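Local coordinates for enoyl-CoA hydratase/isomerase family protein (Mycobacterium tuberculosis, PDB 4FN7) that belongs to the crotonase superfamily and probably acts on fatty acyl-CoA thioesters, as an enoyl-CoA hydratase or isomerase of lipid metabolism, at residues F83-A86 and Y87-S91; R118-A121 and H122-I126. All coordinates share one frame; numbering follows the deposited sequence. Where two conformers were deposited one is given.

In the fold
From the N terminus the chain first reaches contact 1, the last turns of helix 73-90, where 83-86 meets 87-91. It then runs through strand 96-100, strand 103-105 and helix 107-112 before strand 117-120 leads into contact 2, a tight turn closed by 118-121 and 122-126. Both are local, so neither encloses the other and they follow in series; the centres of contact 1 and contact 2 are about 21 Å apart, on opposite sides of the chain's centre. Contact 1 packs its helix among helices 28-44, 139-148 and 200-223. Contact 2 carries the chain from the six-stranded sheet to the smaller sheet of strand 126-127, the two layers expected of a crotonase spiral core.

Contact 1 of 2, residues F83-A86 and Y87-S91; sequences FELA and YRLLS
Glu84 and Tyr87, three residues apart, run side by side along the helix surface, the carboxylate plane turned 47° from the ring. Each leaves its CA with CG anti to the backbone N (chi1 -168° for Glu84, -173° for Tyr87), but Glu84 then bends at chi2, which brings OE2 within 4.1 Å of Tyr87 CB. Arg219 of helix 200-223 ties the pair together: it forms a salt bridge with Glu84 and a cation-pi contact with Tyr87. This is the C-terminal end of a regular alpha-helix, 73-90, with i to i+4 bonds such as Arg88 N to Glu84 O (2.8 Å) and Leu90 N to Ala86 O (2.9 Å). On the buried side, Leu85 CG lies 4.3 Å from Leu89 CD1, branched apolar groups suited to interhelical packing, while small Ala86 allows close approach to Cys114 and Ile144. Arg88 stays extended from CG to NE, long enough to reach salt bridges with Asp39 and Asp42 of helix 28-44. Where the helix stops, Tyr87 O accepts Ser91 N (3.0 Å), and in one of the two modelled conformers of Ser91 the short hydroxyl turns back so that OG also bonds to Tyr87 O (2.8 Å).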
ATOM      1  N   PHE A  83      -4.041 -19.105  13.197  1.00  9.56           N
ATOM      2  CA  PHE A  83      -3.559 -18.743  11.876  1.00  9.29           C
ATOM      3  C   PHE A  83      -4.069 -19.678  10.785  1.00  9.60           C
ATOM      4  O   PHE A  83      -4.258 -19.256   9.650  1.00 10.27           O
ATOM      5  CB  PHE A  83      -2.037 -18.605  11.884  1.00 10.60           C
ATOM      6  CG  PHE A  83      -1.558 -17.531  12.813  1.00 11.06           C
ATOM      7  CD1 PHE A  83      -2.142 -16.277  12.781  1.00 12.98           C
ATOM      8  CD2 PHE A  83      -0.571 -17.783  13.747  1.00 12.37           C
ATOM      9  CE1 PHE A  83      -1.725 -15.274  13.642  1.00 14.14           C
ATOM     10  CE2 PHE A  83      -0.150 -16.786  14.614  1.00 13.64           C
ATOM     11  CZ  PHE A  83      -0.730 -15.532  14.562  1.00 13.89           C
ATOM     12  N   GLU A  84      -4.341 -20.930  11.144  1.00  9.76           N
ATOM     13  CA  GLU A  84      -4.996 -21.848  10.214  1.00 10.97           C
ATOM     14  C   GLU A  84      -6.420 -21.383   9.894  1.00  9.46           C
ATOM     15  O   GLU A  84      -6.867 -21.457   8.748  1.00 10.92           O
ATOM     16  CB  GLU A  84      -5.027 -23.269  10.776  1.00 12.49           C
ATOM     17  CG  GLU A  84      -5.430 -24.296   9.742  1.00 18.41           C
ATOM     18  CD  GLU A  84      -4.414 -24.390   8.627  1.00 22.55           C
ATOM     19  OE1 GLU A  84      -3.218 -24.575   8.935  1.00 23.79           O
ATOM     20  OE2 GLU A  84      -4.802 -24.269   7.446  1.00 25.76           O
ATOM     21  N   LEU A  85      -7.131 -20.912  10.912  1.00  9.08           N
ATOM     22  CA  LEU A  85      -8.450 -20.322  10.715  1.00  9.21           C
ATOM     23  C   LEU A  85      -8.364 -19.111   9.779  1.00  9.45           C
ATOM     24  O   LEU A  85      -9.187 -18.945   8.878  1.00  9.87           O
ATOM     25  CB  LEU A  85      -9.045 -19.920  12.065  1.00 12.58           C
ATOM     26  CG  LEU A  85     -10.463 -19.372  12.052  1.00 18.61           C
ATOM     27  CD1 LEU A  85     -11.421 -20.399  11.466  1.00 17.81           C
ATOM     28  CD2 LEU A  85     -10.871 -19.006  13.465  1.00 20.47           C
ATOM     29  N   ALA A  86      -7.360 -18.264   9.982  1.00  9.19           N
ATOM     30  CA  ALA A  86      -7.153 -17.132   9.089  1.00  9.40           C
ATOM     31  C   ALA A  86      -6.922 -17.603   7.653  1.00  9.42           C
ATOM     32  O   ALA A  86      -7.501 -17.065   6.716  1.00  9.51           O
ATOM     33  CB  ALA A  86      -5.981 -16.274   9.571  1.00 10.46           C
ATOM     34  N   TYR A  87      -6.078 -18.616   7.486  1.00  8.93           N
ATOM     35  CA  TYR A  87      -5.829 -19.170   6.164  1.00  9.80           C
ATOM     36  C   TYR A  87      -7.138 -19.678   5.543  1.00  8.53           C
ATOM     37  O   TYR A  87      -7.430 -19.422   4.371  1.00  9.89           O
ATOM     38  CB  TYR A  87      -4.797 -20.298   6.248  1.00 10.42           C
ATOM     39  CG  TYR A  87      -4.348 -20.817   4.905  1.00  9.88           C
ATOM     40  CD1 TYR A  87      -3.127 -20.436   4.362  1.00 12.39           C
ATOM     41  CD2 TYR A  87      -5.149 -21.690   4.170  1.00 11.81           C
ATOM     42  CE1 TYR A  87      -2.711 -20.914   3.125  1.00 14.03           C
ATOM     43  CE2 TYR A  87      -4.744 -22.168   2.937  1.00 13.80           C
ATOM     44  CZ  TYR A  87      -3.527 -21.778   2.417  1.00 14.46           C
ATOM     45  OH  TYR A  87      -3.139 -22.257   1.187  1.00 17.55           O
ATOM     46  N   ARG A  88      -7.922 -20.398   6.339  1.00  9.14           N
ATOM     47  CA  ARG A  88      -9.193 -20.954   5.876  1.00  8.99           C
ATOM     48  C   ARG A  88     -10.131 -19.862   5.378  1.00  8.68           C
ATOM     49  O   ARG A  88     -10.765 -19.999   4.331  1.00 10.06           O
ATOM     50  CB  ARG A  88      -9.868 -21.750   6.993  1.00  9.66           C
ATOM     51  CG  ARG A  88     -11.106 -22.490   6.535  1.00  9.55           C
ATOM     52  CD  ARG A  88     -11.731 -23.288   7.658  1.00 11.12           C
ATOM     53  NE  ARG A  88     -12.863 -24.057   7.139  1.00 10.85           N
ATOM     54  CZ  ARG A  88     -13.677 -24.802   7.876  1.00 10.78           C
ATOM     55  NH1 ARG A  88     -13.516 -24.887   9.188  1.00 11.73           N
ATOM     56  NH2 ARG A  88     -14.666 -25.454   7.286  1.00 12.61           N
ATOM     57  N   LEU A  89     -10.210 -18.761   6.115  1.00  8.98           N
ATOM     58  CA  LEU A  89     -11.110 -17.684   5.736  1.00  8.79           C
ATOM     59  C   LEU A  89     -10.600 -16.857   4.558  1.00  7.98           C
ATOM     60  O   LEU A  89     -11.381 -16.464   3.700  1.00  9.13           O
ATOM     61  CB  LEU A  89     -11.425 -16.796   6.939  1.00  9.79           C
ATOM     62  CG  LEU A  89     -12.351 -17.490   7.948  1.00 10.61           C
ATOM     63  CD1 LEU A  89     -12.376 -16.732   9.264  1.00 12.54           C
ATOM     64  CD2 LEU A  89     -13.765 -17.647   7.384  1.00 12.08           C
ATOM     65  N   LEU A  90      -9.297 -16.582   4.517  1.00  8.39           N
ATOM     66  CA  LEU A  90      -8.719 -15.831   3.405  1.00  8.71           C
ATOM     67  C   LEU A  90      -8.836 -16.593   2.091  1.00  9.21           C
ATOM     68  O   LEU A  90      -8.860 -15.990   1.023  1.00  9.99           O
ATOM     69  CB  LEU A  90      -7.250 -15.507   3.679  1.00  9.18           C
ATOM     70  CG  LEU A  90      -6.987 -14.285   4.571  1.00 10.21           C
ATOM     71  CD1 LEU A  90      -5.527 -14.239   5.009  1.00 13.07           C
ATOM     72  CD2 LEU A  90      -7.387 -12.984   3.891  1.00 10.90           C
ATOM     73  N   SER A  91      -8.905 -17.921   2.176  1.00  8.64           N
ATOM     74  CA  SER A  91      -9.009 -18.729   0.968  0.72  9.36           C
ATOM     75  C   SER A  91     -10.437 -19.212   0.721  1.00  9.70           C
ATOM     76  O   SER A  91     -10.693 -19.961  -0.224  1.00 10.19           O
ATOM     77  CB  SER A  91      -8.044 -19.912   1.033  0.72 12.19           C
ATOM     78  OG  SER A  91      -8.367 -20.766   2.111  0.72 11.21           O
TER

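Contact 2 of 2, residues R118-A121 and H122-I126; sequences RVAA and HAYNI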
ATOM      1  N   ARG A 118     -15.226  -5.591   5.487  1.00  8.31           N
ATOM      2  CA  ARG A 118     -15.179  -5.451   6.941  1.00  8.28           C
ATOM      3  C   ARG A 118     -15.894  -4.176   7.365  1.00  9.77           C
ATOM      4  O   ARG A 118     -15.512  -3.084   6.950  1.00  9.41           O
ATOM      5  CB  ARG A 118     -13.719  -5.411   7.399  1.00  9.44           C
ATOM      6  CG  ARG A 118     -12.923  -6.644   6.985  1.00  9.13           C
ATOM      7  CD  ARG A 118     -11.423  -6.354   6.966  1.00 10.64           C
ATOM      8  NE  ARG A 118     -11.100  -5.356   5.954  1.00  9.40           N
ATOM      9  CZ  ARG A 118      -9.900  -4.813   5.794  1.00  9.68           C
ATOM     10  NH1 ARG A 118      -8.899  -5.151   6.602  1.00  9.90           N
ATOM     11  NH2 ARG A 118      -9.702  -3.917   4.837  1.00  9.70           N
ATOM     12  N   VAL A 119     -16.930  -4.327   8.187  1.00  9.90           N
ATOM     13  CA  VAL A 119     -17.763  -3.210   8.606  1.00 10.65           C
ATOM     14  C   VAL A 119     -17.590  -2.982  10.097  1.00 10.40           C
ATOM     15  O   VAL A 119     -17.647  -3.935  10.868  1.00 10.93           O
ATOM     16  CB  VAL A 119     -19.262  -3.505   8.337  1.00 11.51           C
ATOM     17  CG1 VAL A 119     -20.110  -2.285   8.655  1.00 11.93           C
ATOM     18  CG2 VAL A 119     -19.466  -3.928   6.889  1.00 12.14           C
ATOM     19  N   ALA A 120     -17.389  -1.727  10.503  1.00  9.45           N
ATOM     20  CA  ALA A 120     -17.275  -1.401  11.924  1.00  9.04           C
ATOM     21  C   ALA A 120     -17.952  -0.078  12.217  1.00 11.14           C
ATOM     22  O   ALA A 120     -18.300   0.660  11.303  1.00 13.45           O
ATOM     23  CB  ALA A 120     -15.811  -1.340  12.339  1.00 11.82           C
ATOM     24  N   ALA A 121     -18.147   0.217  13.500  1.00 11.48           N
ATOM     25  CA  ALA A 121     -18.602   1.537  13.917  1.00 11.26           C
ATOM     26  C   ALA A 121     -17.401   2.444  14.163  1.00 12.79           C
ATOM     27  O   ALA A 121     -16.284   1.968  14.357  1.00 12.16           O
ATOM     28  CB  ALA A 121     -19.463   1.440  15.165  1.00 12.87           C
ATOM     29  N   HIS A 122     -17.647   3.747  14.146  1.00 13.29           N
ATOM     30  CA  HIS A 122     -16.599   4.754  14.251  1.00 15.17           C
ATOM     31  C   HIS A 122     -15.687   4.554  15.449  1.00 15.65           C
ATOM     32  O   HIS A 122     -14.474   4.717  15.343  1.00 17.68           O
ATOM     33  CB  HIS A 122     -17.212   6.155  14.325  1.00 19.76           C
ATOM     34  CG  HIS A 122     -16.233   7.217  14.721  1.00 26.60           C
ATOM     35  ND1 HIS A 122     -16.118   7.677  16.015  1.00 30.44           N
ATOM     36  CD2 HIS A 122     -15.314   7.896  13.996  1.00 29.13           C
ATOM     37  CE1 HIS A 122     -15.175   8.601  16.069  1.00 31.72           C
ATOM     38  NE2 HIS A 122     -14.671   8.753  14.857  1.00 31.37           N
ATOM     39  N   ALA A 123     -16.271   4.214  16.593  1.00 15.54           N
ATOM     40  CA  ALA A 123     -15.516   4.199  17.844  1.00 17.15           C
ATOM     41  C   ALA A 123     -14.734   2.910  18.110  1.00 16.01           C
ATOM     42  O   ALA A 123     -13.936   2.851  19.051  1.00 18.44           O
ATOM     43  CB  ALA A 123     -16.437   4.514  19.020  1.00 20.39           C
ATOM     44  N   TYR A 124     -14.947   1.883  17.294  1.00 13.41           N
ATOM     45  CA  TYR A 124     -14.343   0.582  17.577  1.00 11.92           C
ATOM     46  C   TYR A 124     -12.853   0.552  17.260  1.00 11.25           C
ATOM     47  O   TYR A 124     -12.425   0.803  16.130  1.00 12.47           O
ATOM     48  CB  TYR A 124     -15.071  -0.564  16.851  1.00 11.70           C
ATOM     49  CG  TYR A 124     -16.550  -0.683  17.165  1.00 11.41           C
ATOM     50  CD1 TYR A 124     -17.107  -0.026  18.257  1.00 12.39           C
ATOM     51  CD2 TYR A 124     -17.383  -1.456  16.368  1.00 10.97           C
ATOM     52  CE1 TYR A 124     -18.458  -0.131  18.540  1.00 12.26           C
ATOM     53  CE2 TYR A 124     -18.736  -1.568  16.638  1.00 12.92           C
ATOM     54  CZ  TYR A 124     -19.271  -0.903  17.725  1.00 11.76           C
ATOM     55  OH  TYR A 124     -20.620  -1.012  17.998  1.00 13.65           O
ATOM     56  N   ASN A 125     -12.070   0.226  18.279  1.00 11.09           N
ATOM     57  CA  ASN A 125     -10.625   0.178  18.154  1.00 11.09           C
ATOM     58  C   ASN A 125     -10.140  -1.120  17.540  1.00 10.37           C
ATOM     59  O   ASN A 125     -10.639  -2.197  17.861  1.00 11.76           O
ATOM     60  CB  ASN A 125      -9.983   0.361  19.523  1.00 13.12           C
ATOM     61  CG  ASN A 125     -10.142   1.760  20.051  1.00 18.62           C
ATOM     62  OD1 ASN A 125     -10.267   2.716  19.296  1.00 24.02           O
ATOM     63  ND2 ASN A 125     -10.110   1.889  21.359  1.00 25.18           N
ATOM     64  N   ILE A 126      -9.158  -1.001  16.659  1.00 10.98           N
ATOM     65  CA  ILE A 126      -8.542  -2.153  16.023  1.00 10.41           C
ATOM     66  C   ILE A 126      -7.037  -2.003  16.216  1.00 10.36           C
ATOM     67  O   ILE A 126      -6.462  -0.949  15.913  1.00 10.27           O
ATOM     68  CB  ILE A 126      -8.902  -2.216  14.532  1.00 10.56           C
ATOM     69  CG1 ILE A 126     -10.430  -2.166  14.371  1.00 13.16           C
ATOM     70  CG2 ILE A 126      -8.324  -3.478  13.906  1.00 11.63           C
ATOM     71  CD1 ILE A 126     -10.896  -1.808  12.994  1.00 15.70           C
TER
HETATM   72  O   HOH W   1     -13.592   1.574  13.744  1.00 12.63           O
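Tyr124 folds back over Ala121, its ring lying across the methyl group of the residue three places earlier. Its CG is anti to the carbonyl carbon (chi1 -58°), which swings the ring back over the start of the turn. From the root outward, CB passes 3.8 Å from Ala121 O, and CG lies about as far from that oxygen. CD2 comes 3.4 Å from Ala121 N, and Ala120 CB approaches the same ring atom obliquely. CE2 is 3.4 Å from Ala121 CB, CZ is almost as near, and at the tip Tyr124 OH still lies 3.9 Å from Ala121 CB. The methyl sits over one ring face, offset toward the rim and 18° off the normal, as a CH-pi contact; alanine suits this place because its short side chain can sit directly over the face, close to the ring, where a longer one would have to turn away.

The backbone makes a type I beta turn from Ala121 to Tyr124, closed by Tyr124 N to Ala121 O at 3.2 Å. That bond is fairly straight at hydrogen (163°), although the donor stands well above the carbonyl plane. One water donates to both Ala121 O and Tyr124 O, each at 2.8 Å, and so bridges the two ends of the turn. His122 and Ala123 occupy the exposed corner.

Strand 117-120 enters the turn hydrogen-bonded to strand 96-100 on one flank and to strand 177-178 on the other; Tyr124 rests on Pro181 just beyond the latter, and Ile126 begins strand 126-127 with its side chain against Ala109 and Leu112 of helix 107-112.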